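Long-range contacts in uncharacterized protein (Bombyx mori, PDB 5AZ0), which is an aldo-keto reductase that probably reduces aldehydes or ketones to alcohols with a nicotinamide cofactor: residues 52-57 with 277-282; 62-67 with 283-288; 143-148 with 341-346. All coordinates share one frame; numbering follows the deposited sequence.

Contact 1: residues 52-57 with 277-282. With ACT (acetate ion), chain K.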
loop_
_atom_site.group_PDB
_atom_site.type_symbol
_atom_site.label_atom_id
_atom_site.label_comp_id
_atom_site.label_asym_id
_atom_site.label_seq_id
_atom_site.Cartn_x
_atom_site.Cartn_y
_atom_site.Cartn_z
ATOM N N PRO A 52 0.980 18.671 -7.933
ATOM C CA PRO A 52 0.158 19.685 -7.254
ATOM C C PRO A 52 -1.227 19.223 -6.927
ATOM O O PRO A 52 -1.818 19.641 -5.918
ATOM C CB PRO A 52 0.103 20.856 -8.286
ATOM C CG PRO A 52 1.232 20.630 -9.242
ATOM C CD PRO A 52 1.688 19.183 -9.135
ATOM N N LYS A 53 -1.803 18.416 -7.825
ATOM C CA LYS A 53 -3.190 17.926 -7.636
ATOM C C LYS A 53 -3.240 16.869 -6.501
ATOM O O LYS A 53 -4.167 16.891 -5.666
ATOM C CB LYS A 53 -3.761 17.358 -8.936
ATOM C CG LYS A 53 -3.416 18.191 -10.178
ATOM C CD LYS A 53 -4.242 17.800 -11.390
ATOM C CE LYS A 53 -5.630 18.414 -11.352
ATOM N NZ LYS A 53 -6.493 17.735 -12.354
ATOM N N LEU A 54 -2.197 16.036 -6.436
ATOM C CA LEU A 54 -2.046 15.043 -5.338
ATOM C C LEU A 54 -2.026 15.728 -3.996
ATOM O O LEU A 54 -2.712 15.301 -3.053
ATOM C CB LEU A 54 -0.753 14.223 -5.523
ATOM C CG LEU A 54 -0.420 13.147 -4.472
ATOM C CD1 LEU A 54 -1.399 12.007 -4.650
ATOM C CD2 LEU A 54 1.000 12.630 -4.649
ATOM N N LEU A 55 -1.319 16.871 -3.939
ATOM C CA LEU A 55 -1.144 17.600 -2.672
ATOM C C LEU A 55 -2.367 18.336 -2.248
ATOM O O LEU A 55 -2.753 18.324 -1.093
ATOM C CB LEU A 55 -0.004 18.594 -2.810
ATOM C CG LEU A 55 1.327 17.966 -3.133
ATOM C CD1 LEU A 55 2.378 19.090 -3.262
ATOM C CD2 LEU A 55 1.687 16.908 -2.109
ATOM N N ASP A 56 -2.984 19.012 -3.202
ATOM C CA ASP A 56 -4.276 19.669 -2.981
ATOM C C ASP A 56 -5.357 18.644 -2.620
ATOM O O ASP A 56 -6.079 18.845 -1.649
ATOM C CB ASP A 56 -4.623 20.523 -4.233
ATOM C CG ASP A 56 -5.874 21.336 -4.077
ATOM O OD1 ASP A 56 -6.097 21.948 -3.001
ATOM O OD2 ASP A 56 -6.672 21.291 -5.043
ATOM N N ALA A 57 -5.434 17.497 -3.321
ATOM C CA ALA A 57 -6.448 16.458 -2.895
ATOM C C ALA A 57 -6.090 15.820 -1.523
ATOM O O ALA A 57 -6.978 15.512 -0.705
ATOM C CB ALA A 57 -6.663 15.429 -3.998
ATOM N N LYS A 277 -5.357 5.295 -5.042
ATOM C CA LYS A 277 -4.672 6.486 -5.446
ATOM C C LYS A 277 -5.572 7.303 -6.369
ATOM O O LYS A 277 -6.034 6.796 -7.395
ATOM C CB LYS A 277 -3.360 6.190 -6.141
ATOM C CG LYS A 277 -2.596 7.517 -6.348
ATOM C CD LYS A 277 -1.991 7.639 -7.714
ATOM C CE LYS A 277 -2.984 7.972 -8.754
ATOM N NZ LYS A 277 -2.505 7.331 -10.001
ATOM N N THR A 278 -5.802 8.564 -6.007
ATOM C CA THR A 278 -6.496 9.524 -6.891
ATOM C C THR A 278 -5.983 10.922 -6.592
ATOM O O THR A 278 -5.520 11.174 -5.508
ATOM C CB THR A 278 -8.019 9.458 -6.680
ATOM O OG1 THR A 278 -8.681 10.349 -7.588
ATOM C CG2 THR A 278 -8.417 9.794 -5.234
ATOM N N VAL A 279 -6.076 11.835 -7.560
ATOM C CA VAL A 279 -5.742 13.247 -7.363
ATOM C C VAL A 279 -6.990 14.104 -7.570
ATOM O O VAL A 279 -6.874 15.316 -7.732
ATOM C CB VAL A 279 -4.563 13.709 -8.273
ATOM C CG1 VAL A 279 -3.339 12.847 -8.075
ATOM C CG2 VAL A 279 -4.929 13.684 -9.756
ATOM N N THR A 280 -8.170 13.495 -7.469
ATOM C CA THR A 280 -9.461 14.161 -7.702
ATOM C C THR A 280 -10.297 14.126 -6.495
ATOM O O THR A 280 -10.651 13.054 -6.018
ATOM C CB THR A 280 -10.252 13.418 -8.789
ATOM O OG1 THR A 280 -9.493 13.409 -10.014
ATOM C CG2 THR A 280 -11.600 14.063 -9.027
ATOM N N LYS A 281 -10.693 15.293 -6.016
ATOM C CA LYS A 281 -11.301 15.375 -4.708
ATOM C C LYS A 281 -12.641 14.692 -4.600
ATOM O O LYS A 281 -13.082 14.284 -3.468
ATOM C CB LYS A 281 -11.470 16.847 -4.284
ATOM C CG LYS A 281 -10.179 17.649 -4.202
ATOM C CD LYS A 281 -10.465 19.107 -3.836
ATOM C CE LYS A 281 -9.291 19.964 -4.215
ATOM N NZ LYS A 281 -9.181 21.176 -3.351
ATOM N N SER A 282 -13.380 14.668 -5.713
ATOM C CA SER A 282 -14.686 13.974 -5.648
ATOM C C SER A 282 -14.429 12.451 -5.439
ATOM O O SER A 282 -15.147 11.822 -4.710
ATOM C CB SER A 282 -15.561 14.250 -6.885
ATOM O OG SER A 282 -14.772 14.215 -8.044
HETATM C C ACT K . -7.410 10.223 -10.469
HETATM O O ACT K . -8.390 9.444 -10.355
HETATM O OXT ACT K . -7.603 11.422 -10.331
HETATM C CH3 ACT K . -5.989 9.779 -10.708
#
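V279 lays its side chain across L54 at about a right angle, joining helix 51-64, the first outer helix of the (β/α)8 barrel, to the loop that runs from the last barrel strand into helix 281-287. CG1 of V279 does most of the touching: it sits anti to the carbonyl carbon (chi1 -56°) and rests 3.7 Å from L54 CA, with L54 CB close behind. One helical residue earlier, K53 offers its CB to V279 CB at 3.8 Å. A57 closes on the backbone of the same valine, its CB 3.7 Å from V279 O.

The polar part lies further along the helix. K281, extended beyond CG, passes A57, with its CG 4.1 Å from A57 CA, and meets the D56 carboxylate crosswise at about a right angle. The salt bridge forks to both oxygens, although each of its hydrogen bonds is weak.

The loop also holds an acetate, taken up by T278 OG1 (weakly), V279 N and T280 OG1. In NADPH-dependent relatives this segment grips the adenosine 2'-phosphate, so the ion probably marks that anionic site. T278 OG1 also accepts T280 N at 3.2 Å, closing an ST turn, whereas T280 OG1 lies 2.8 Å from acetate OXT.

Contact 2: residues 62-67 with 283-288. With ACT (acetate ion), chain H; ACT (acetate ion), chain K.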
loop_
_atom_site.group_PDB
_atom_site.type_symbol
_atom_site.label_atom_id
_atom_site.label_comp_id
_atom_site.label_asym_id
_atom_site.label_seq_id
_atom_site.Cartn_x
_atom_site.Cartn_y
_atom_site.Cartn_z
ATOM N N ILE A 62 -7.442 15.257 4.175
ATOM C CA ILE A 62 -7.315 15.492 5.626
ATOM C C ILE A 62 -8.476 16.343 6.209
ATOM O O ILE A 62 -8.968 16.072 7.317
ATOM C CB ILE A 62 -5.915 16.097 5.932
ATOM C CG1 ILE A 62 -4.816 15.060 5.599
ATOM C CG2 ILE A 62 -5.797 16.495 7.381
ATOM C CD1 ILE A 62 -3.403 15.591 5.425
ATOM N N ASP A 63 -8.898 17.384 5.472
ATOM C CA ASP A 63 -10.051 18.240 5.910
ATOM C C ASP A 63 -11.256 17.399 6.057
ATOM O O ASP A 63 -11.916 17.509 7.073
ATOM C CB ASP A 63 -10.398 19.369 4.907
ATOM C CG ASP A 63 -9.304 20.429 4.793
ATOM O OD1 ASP A 63 -8.612 20.671 5.779
ATOM O OD2 ASP A 63 -9.084 20.981 3.719
ATOM N N ILE A 64 -11.552 16.504 5.092
ATOM C CA ILE A 64 -12.805 15.685 5.312
ATOM C C ILE A 64 -12.721 14.541 6.302
ATOM O O ILE A 64 -13.778 14.014 6.697
ATOM C CB ILE A 64 -13.468 15.164 4.013
ATOM C CG1 ILE A 64 -12.606 14.120 3.281
ATOM C CG2 ILE A 64 -13.744 16.348 3.073
ATOM C CD1 ILE A 64 -13.264 13.522 2.040
ATOM N N GLY A 65 -11.497 14.135 6.699
ATOM C CA GLY A 65 -11.324 13.082 7.730
ATOM C C GLY A 65 -10.379 11.887 7.433
ATOM O O GLY A 65 -10.333 10.965 8.185
ATOM N N TYR A 66 -9.615 11.924 6.368
ATOM C CA TYR A 66 -8.585 10.908 6.146
ATOM C C TYR A 66 -7.434 11.221 7.133
ATOM O O TYR A 66 -7.049 12.390 7.355
ATOM C CB TYR A 66 -8.040 10.973 4.758
ATOM C CG TYR A 66 -8.845 10.361 3.632
ATOM C CD1 TYR A 66 -10.104 10.863 3.232
ATOM C CD2 TYR A 66 -8.285 9.323 2.861
ATOM C CE1 TYR A 66 -10.751 10.341 2.074
ATOM C CE2 TYR A 66 -8.932 8.794 1.789
ATOM C CZ TYR A 66 -10.160 9.298 1.359
ATOM O OH TYR A 66 -10.710 8.666 0.222
ATOM N N ARG A 67 -6.943 10.174 7.745
ATOM C CA ARG A 67 -5.774 10.209 8.625
ATOM C C ARG A 67 -4.580 9.353 8.202
ATOM O O ARG A 67 -3.443 9.629 8.641
ATOM C CB ARG A 67 -6.233 9.790 9.972
ATOM C CG ARG A 67 -7.320 10.701 10.581
ATOM C CD ARG A 67 -6.818 12.142 10.804
ATOM N NE ARG A 67 -7.878 13.042 11.302
ATOM C CZ ARG A 67 -8.550 13.911 10.546
ATOM N NH1 ARG A 67 -8.320 14.072 9.236
ATOM N NH2 ARG A 67 -9.454 14.675 11.133
ATOM N N ARG A 283 -13.401 11.902 -6.081
ATOM C CA ARG A 283 -13.007 10.491 -5.846
ATOM C C ARG A 283 -12.533 10.243 -4.421
ATOM O O ARG A 283 -12.972 9.299 -3.762
ATOM C CB ARG A 283 -12.016 10.073 -6.892
ATOM C CG ARG A 283 -12.745 9.797 -8.210
ATOM C CD ARG A 283 -11.751 9.740 -9.344
ATOM N NE ARG A 283 -12.340 9.524 -10.663
ATOM C CZ ARG A 283 -11.750 9.850 -11.821
ATOM N NH1 ARG A 283 -10.552 10.447 -11.866
ATOM N NH2 ARG A 283 -12.373 9.591 -12.961
ATOM N N VAL A 284 -11.784 11.196 -3.881
ATOM C CA VAL A 284 -11.380 11.137 -2.492
ATOM C C VAL A 284 -12.579 11.018 -1.633
ATOM O O VAL A 284 -12.652 10.188 -0.736
ATOM C CB VAL A 284 -10.581 12.386 -2.087
ATOM C CG1 VAL A 284 -10.320 12.454 -0.615
ATOM C CG2 VAL A 284 -9.270 12.399 -2.816
ATOM N N LEU A 285 -13.556 11.857 -1.881
ATOM C CA LEU A 285 -14.774 11.821 -1.041
ATOM C C LEU A 285 -15.582 10.511 -1.203
ATOM O O LEU A 285 -16.098 9.921 -0.243
ATOM C CB LEU A 285 -15.668 13.022 -1.415
ATOM C CG LEU A 285 -17.006 13.114 -0.695
ATOM C CD1 LEU A 285 -16.826 13.017 0.798
ATOM C CD2 LEU A 285 -17.786 14.384 -1.130
ATOM N N GLU A 286 -15.746 10.148 -2.457
ATOM C CA GLU A 286 -16.514 8.933 -2.882
ATOM C C GLU A 286 -15.854 7.678 -2.248
ATOM O O GLU A 286 -16.532 6.943 -1.528
ATOM C CB GLU A 286 -16.518 8.874 -4.416
ATOM C CG GLU A 286 -17.419 7.842 -5.113
ATOM C CD GLU A 286 -16.995 7.520 -6.562
ATOM O OE1 GLU A 286 -16.190 8.250 -7.159
ATOM O OE2 GLU A 286 -17.460 6.515 -7.137
ATOM N N ASN A 287 -14.510 7.539 -2.392
ATOM C CA ASN A 287 -13.761 6.410 -1.767
ATOM C C ASN A 287 -13.977 6.247 -0.298
ATOM O O ASN A 287 -13.930 5.115 0.179
ATOM C CB ASN A 287 -12.279 6.465 -2.084
ATOM C CG ASN A 287 -12.025 6.361 -3.545
ATOM O OD1 ASN A 287 -12.900 5.929 -4.260
ATOM N ND2 ASN A 287 -10.878 6.803 -4.017
ATOM N N ALA A 288 -14.271 7.319 0.441
ATOM C CA ALA A 288 -14.451 7.154 1.899
ATOM C C ALA A 288 -15.854 6.929 2.388
ATOM O O ALA A 288 -16.063 6.723 3.618
ATOM C CB ALA A 288 -13.821 8.282 2.677
HETATM C C ACT H . -9.081 13.452 14.667
HETATM O O ACT H . -8.595 12.460 14.017
HETATM O OXT ACT H . -9.336 14.571 14.145
HETATM C CH3 ACT H . -9.369 13.324 16.135
HETATM C C ACT K . -7.410 10.223 -10.469
HETATM O O ACT K . -8.390 9.444 -10.355
HETATM O OXT ACT K . -7.603 11.422 -10.331
HETATM C CH3 ACT K . -5.989 9.779 -10.708
HETATM O O HOH W 1 -9.351 8.280 -1.909
#
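Y66 donates its phenolic hydrogen to V284, with OH 2.6 Å from the backbone O. The bond lies in the carbonyl plane, on a lone pair, at a C=O...donor angle of 128°, and the acceptor sits at the edge of the tyrosine ring. A water adds a second link: it donates to Y66 OH and accepts from N287 ND2 at 3.0 Å, so the hydroxyl is held by both a backbone carbonyl and a bridged amide.

Apolar contacts flank this polar tip. CE1 of the ring is packed tightly on V284 CG1, at 3.4 Å, and A288 CB comes within 3.7 Å of the same ring carbon. I64 crosses L285 at about a right angle, its CD1 3.8 Å from L285 CD1 and as near to L285 CA; its CG1 lies between the backbone N and the carbonyl carbon (chi1 67°), and the CD1 beyond also reaches V284 CG1.

Helices 51-64 and 281-287, which follow the first and the last strand of the (β/α)8 barrel, meet here. The former ends in a Schellman motif at G65, whose positive phi turns the chain toward strand 68-70 and leaves Y66 facing the other helix.

Charged side chains stand to the flanks. R67 NH1 holds I62 O and Y66 O, while NE and NH2 hold an acetate in a bidentate pair, NE on its O at 2.9 Å and NH2 on its OXT. R283 NH1 makes a weak bond, 2.8 Å long, to O of the other acetate.

Contact 3: residues 143-148 with 341-346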
loop_
_atom_site.group_PDB
_atom_site.type_symbol
_atom_site.label_atom_id
_atom_site.label_comp_id
_atom_site.label_asym_id
_atom_site.label_seq_id
_atom_site.Cartn_x
_atom_site.Cartn_y
_atom_site.Cartn_z
ATOM N N SER A 143 21.092 -3.806 -6.087
ATOM C CA SER A 143 21.878 -2.553 -6.134
ATOM C C SER A 143 21.258 -1.553 -7.074
ATOM O O SER A 143 20.393 -1.855 -7.902
ATOM C CB SER A 143 23.375 -2.767 -6.499
ATOM O OG SER A 143 23.521 -2.845 -7.922
ATOM N N GLN A 144 21.698 -0.308 -6.959
ATOM C CA GLN A 144 21.255 0.734 -7.876
ATOM C C GLN A 144 21.675 0.444 -9.318
ATOM O O GLN A 144 21.138 1.052 -10.226
ATOM C CB GLN A 144 21.884 2.144 -7.443
ATOM C CG GLN A 144 21.666 2.524 -5.951
ATOM C CD GLN A 144 22.722 2.007 -4.913
ATOM O OE1 GLN A 144 23.213 0.789 -4.854
ATOM N NE2 GLN A 144 23.066 2.955 -4.030
ATOM N N GLU A 145 22.692 -0.411 -9.530
ATOM C CA GLU A 145 23.058 -0.795 -10.895
ATOM C C GLU A 145 22.398 -2.112 -11.376
ATOM O O GLU A 145 22.669 -2.538 -12.468
ATOM C CB GLU A 145 24.576 -0.877 -11.015
ATOM C CG GLU A 145 25.222 0.521 -10.930
ATOM C CD GLU A 145 25.365 1.029 -9.506
ATOM O OE1 GLU A 145 25.606 0.215 -8.572
ATOM O OE2 GLU A 145 25.258 2.257 -9.320
ATOM N N GLY A 146 21.531 -2.740 -10.581
ATOM C CA GLY A 146 20.796 -3.905 -11.044
ATOM C C GLY A 146 21.466 -5.172 -10.604
ATOM O O GLY A 146 21.057 -6.200 -11.031
ATOM N N VAL A 147 22.478 -5.116 -9.741
ATOM C CA VAL A 147 23.116 -6.318 -9.243
ATOM C C VAL A 147 22.267 -6.965 -8.112
ATOM O O VAL A 147 21.830 -6.317 -7.177
ATOM C CB VAL A 147 24.527 -6.027 -8.713
ATOM C CG1 VAL A 147 25.156 -7.256 -8.091
ATOM C CG2 VAL A 147 25.446 -5.484 -9.822
ATOM N N ASP A 148 22.072 -8.267 -8.197
ATOM C CA ASP A 148 21.412 -8.995 -7.173
ATOM C C ASP A 148 22.353 -9.152 -6.044
ATOM O O ASP A 148 23.368 -9.822 -6.211
ATOM C CB ASP A 148 20.968 -10.366 -7.684
ATOM C CG ASP A 148 19.996 -11.076 -6.703
ATOM O OD1 ASP A 148 19.819 -10.553 -5.594
ATOM O OD2 ASP A 148 19.393 -12.129 -7.049
ATOM N N MET A 341 13.399 2.635 -11.893
ATOM C CA MET A 341 13.169 1.677 -10.837
ATOM C C MET A 341 14.422 1.473 -9.986
ATOM O O MET A 341 14.443 0.572 -9.145
ATOM C CB MET A 341 12.744 0.343 -11.459
ATOM C CG MET A 341 11.655 0.448 -12.528
ATOM S SD MET A 341 10.164 1.219 -11.982
ATOM C CE MET A 341 9.728 0.151 -10.615
ATOM N N ARG A 342 15.465 2.290 -10.193
ATOM C CA ARG A 342 16.764 2.096 -9.534
ATOM C C ARG A 342 17.445 3.373 -8.961
ATOM O O ARG A 342 18.134 3.288 -7.962
ATOM C CB ARG A 342 17.742 1.449 -10.526
ATOM C CG ARG A 342 17.552 -0.031 -10.774
ATOM C CD ARG A 342 18.574 -0.628 -11.784
ATOM N NE ARG A 342 18.598 -0.043 -13.134
ATOM C CZ ARG A 342 19.498 0.839 -13.636
ATOM N NH1 ARG A 342 20.516 1.346 -12.926
ATOM N NH2 ARG A 342 19.364 1.258 -14.903
ATOM N N LYS A 343 17.331 4.508 -9.659
ATOM C CA LYS A 343 18.059 5.760 -9.348
ATOM C C LYS A 343 17.110 6.895 -9.588
ATOM O O LYS A 343 16.503 6.968 -10.635
ATOM C CB LYS A 343 19.276 5.964 -10.258
ATOM C CG LYS A 343 20.416 5.000 -9.976
ATOM C CD LYS A 343 21.557 5.068 -11.024
ATOM C CE LYS A 343 22.838 4.572 -10.371
ATOM N NZ LYS A 343 23.869 4.089 -11.295
ATOM N N TRP A 344 16.971 7.784 -8.611
ATOM C CA TRP A 344 16.076 8.941 -8.743
ATOM C C TRP A 344 16.448 10.017 -7.674
ATOM O O TRP A 344 17.152 9.708 -6.689
ATOM C CB TRP A 344 14.594 8.493 -8.606
ATOM C CG TRP A 344 14.244 8.003 -7.154
ATOM C CD1 TRP A 344 13.703 8.748 -6.136
ATOM C CD2 TRP A 344 14.460 6.690 -6.609
ATOM N NE1 TRP A 344 13.568 7.986 -5.004
ATOM C CE2 TRP A 344 14.037 6.723 -5.259
ATOM C CE3 TRP A 344 14.951 5.491 -7.136
ATOM C CZ2 TRP A 344 14.091 5.613 -4.434
ATOM C CZ3 TRP A 344 15.029 4.391 -6.305
ATOM C CH2 TRP A 344 14.595 4.467 -4.949
ATOM N N LYS A 345 15.918 11.230 -7.850
ATOM C CA LYS A 345 15.998 12.302 -6.854
ATOM C C LYS A 345 14.606 12.554 -6.215
ATOM O O LYS A 345 13.576 12.337 -6.865
ATOM C CB LYS A 345 16.609 13.605 -7.486
ATOM C CG LYS A 345 15.612 14.646 -8.052
ATOM C CD LYS A 345 16.209 16.058 -8.191
ATOM C CE LYS A 345 15.138 17.141 -8.385
ATOM N NZ LYS A 345 14.382 17.455 -7.132
ATOM N N ASN A 346 14.593 13.093 -4.985
ATOM C CA ASN A 346 13.323 13.449 -4.251
ATOM C C ASN A 346 13.027 14.970 -4.057
ATOM O O ASN A 346 13.927 15.721 -3.690
ATOM C CB ASN A 346 13.322 12.737 -2.878
ATOM C CG ASN A 346 13.806 11.310 -2.988
ATOM O OD1 ASN A 346 12.995 10.415 -3.202
ATOM N ND2 ASN A 346 15.127 11.082 -2.897
#
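The carbonyl oxygen of Q144 accepts R342 NH1 at 2.8 Å, a nearly straight bond with an N-H...acceptor angle of 163°. The oxygen lies in the guanidinium plane and the donor in the carbonyl plane, so the two flat groups meet edge on. The aliphatic part of R342 wraps the same oxygen, CB and CD each 3.4 Å from Q144 O. The bend at chi3 (-59°) turns NE from the line of the chain; NE itself is bonded to I337 O, which gives the guanidinium a second hold.

Beside it, K343 runs extended past Q144, whose CB is 3.9 Å from K343 CE, and its NZ forms a salt bridge with E145 OE2 at 3.0 Å. The amine approaches that oxygen on its anti side, slightly out of the carboxylate plane, and the two side chains cross at a slant.

The turn that presents these groups is a type I beta turn from S143 to G146, closed by G146 N to S143 O. S143 OG braces it from within, accepting V147 N at 3.1 Å and E145 N weakly, and G146 O is bonded to Y321 OH.

The contact thus ties the long loop after the fourth barrel strand to the C-terminal tail, the two elements that, in aldo-keto reductases, help to wall the substrate pocket above the (β/α)8 barrel.

Overall arrangement
From the N terminus, the first-strand region leads into helix 51-64, which supplies the early half of contact 1 and, at its C-terminal end, of contact 2. The loop 143-148 follows strand 133-136, and only then does the chain return: 277-282 closes contact 1, 283-288 closes contact 2, and 341-346 closes contact 3. Every pair of contacts crosses, since their segments alternate. Contacts 1 and 2, with centres 10 Å apart, touch through T278 and A57 and together seam the helices that follow the first and the last barrel strand. Contact 3 lies on the opposite side of the chain's centre from contact 2, about 34 Å between centres, and fastens the tail to the loop after strand 133-136.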